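Local coordinates for orotidine 5'-phosphate decarboxylase (Methanocaldococcus jannaschii, PDB 4LUI), which probably catalyses the decarboxylation of orotidine 5'-monophosphate to uridine 5'-monophosphate, the last step of de novo UMP synthesis, at residues G192-E196 and D197-I201. Sequence-based numbering, arbitrary orientation.
Sequences GGKIE and DILNI
Glu196 folds its side chain back onto the backbone of its neighbour: OE1 accepts a hydrogen bond from Asp197 N at 3.0 Å. The chain bends at chi2 (45°) to bring the carboxylate round, and the N-H meets OE1 on its anti side, 30° out of the carboxylate plane. A glutamate suits this place because its chain is long enough to double back to the next amide. Asp197 takes up a left-handed helical backbone conformation, which aspartate tolerates better than most residues with a side chain. Its carboxylate approaches the Glu196 chain, with OD2 3.7 Å from CG. The two acids also bring Glu196 OE1 within 4.0 Å of Asp197 OD1, a like-charge approach that the solvent-exposed setting probably screens.

Beside this turn the contact is apolar. The branched methyl groups of Ile195 and Ile198 meet, CG2 to CG2, at 3.8 Å, while Ile198 CD1 reaches Ile195 CB at 3.9 Å. Ile198 is buried; its beta-branched side chain offers CG2 and CD1 to Ile195, and the residue also packs on Leu172 of helix 169-179. Replacing Ile198 with alanine would remove CG2 and CD1, and is likely to leave Ile195 CG2 without its apolar partner and to open a gap next to Leu172. A water spans the bend, donating to Ile195 O at 2.7 Å and accepting from Ile198 N at 2.9 Å. Further out, the extended Lys194 chain lays CE 3.8 Å from Leu199 CD1.

Backbone angles at Glu196 and Asp197 approximate a type II beta turn, with a water bridging its two ends. The turn lies within the loop that joins strand 183-186 to strand 207-210 of the TIM barrel; residues Gly192 to Glu196 of this loop belong to the predicted substrate-binding site.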
# COMPACT_ATOMS: atom_id res chain seq x y z
N GLY B 192 18.43 -4.97 -17.50
CA GLY B 192 18.75 -3.56 -17.69
C GLY B 192 18.94 -3.16 -19.14
O GLY B 192 19.46 -2.08 -19.44
N GLY B 193 18.54 -4.04 -20.06
CA GLY B 193 18.68 -3.74 -21.48
C GLY B 193 17.42 -3.09 -22.01
O GLY B 193 16.35 -3.21 -21.43
N LYS B 194 17.56 -2.41 -23.14
CA LYS B 194 16.41 -1.78 -23.79
C LYS B 194 15.29 -2.76 -24.10
O LYS B 194 15.53 -3.90 -24.51
CB LYS B 194 16.86 -1.12 -25.09
CG LYS B 194 15.78 -0.32 -25.79
CD LYS B 194 16.32 0.22 -27.10
CE LYS B 194 15.27 1.05 -27.82
NZ LYS B 194 15.77 1.47 -29.15
N ILE B 195 14.06 -2.31 -23.89
CA ILE B 195 12.90 -3.09 -24.33
C ILE B 195 12.55 -2.69 -25.74
O ILE B 195 12.34 -1.51 -26.04
CB ILE B 195 11.71 -2.90 -23.39
CG1 ILE B 195 12.05 -3.50 -22.02
CG2 ILE B 195 10.48 -3.59 -23.97
CD1 ILE B 195 10.95 -3.35 -21.02
N GLU B 196 12.52 -3.67 -26.62
CA GLU B 196 12.28 -3.39 -28.03
C GLU B 196 10.80 -3.13 -28.33
O GLU B 196 9.92 -3.64 -27.63
CB GLU B 196 12.83 -4.52 -28.91
CG GLU B 196 13.16 -4.07 -30.32
CD GLU B 196 13.92 -2.74 -30.37
OE1 GLU B 196 13.28 -1.68 -30.57
OE2 GLU B 196 15.16 -2.76 -30.20
N ASP B 197 10.56 -2.30 -29.34
CA ASP B 197 9.23 -2.09 -29.90
C ASP B 197 8.21 -1.47 -28.94
O ASP B 197 7.00 -1.70 -29.08
CB ASP B 197 8.69 -3.39 -30.50
CG ASP B 197 9.60 -3.94 -31.59
OD1 ASP B 197 10.05 -3.16 -32.46
OD2 ASP B 197 9.88 -5.16 -31.57
N ILE B 198 8.68 -0.70 -27.97
CA ILE B 198 7.76 0.08 -27.14
C ILE B 198 7.89 1.59 -27.32
O ILE B 198 6.92 2.31 -27.13
CB ILE B 198 7.83 -0.27 -25.64
CG1 ILE B 198 9.17 0.14 -25.03
CG2 ILE B 198 7.55 -1.76 -25.43
CD1 ILE B 198 9.15 0.10 -23.52
N LEU B 199 9.07 2.06 -27.69
CA LEU B 199 9.28 3.50 -27.83
C LEU B 199 8.44 4.11 -28.95
O LEU B 199 8.11 5.29 -28.90
CB LEU B 199 10.76 3.82 -28.04
CG LEU B 199 11.68 3.48 -26.86
CD1 LEU B 199 13.09 4.02 -27.09
CD2 LEU B 199 11.11 4.00 -25.55
N ASN B 200 8.08 3.31 -29.95
CA ASN B 200 7.22 3.79 -31.02
C ASN B 200 5.75 3.83 -30.63
O ASN B 200 4.91 4.41 -31.33
CB ASN B 200 7.42 2.96 -32.29
CG ASN B 200 7.45 1.47 -32.01
OD1 ASN B 200 6.66 0.97 -31.22
ND2 ASN B 200 8.37 0.77 -32.65
N ILE B 201 5.44 3.20 -29.49
CA ILE B 201 4.10 3.16 -28.93
C ILE B 201 3.90 4.34 -27.99
O ILE B 201 2.81 4.86 -27.85
CB ILE B 201 3.89 1.85 -28.12
CG1 ILE B 201 4.04 0.63 -29.03
CG2 ILE B 201 2.52 1.83 -27.43
CD1 ILE B 201 3.74 -0.69 -28.35
O HOH W 1 11.45 0.28 -27.78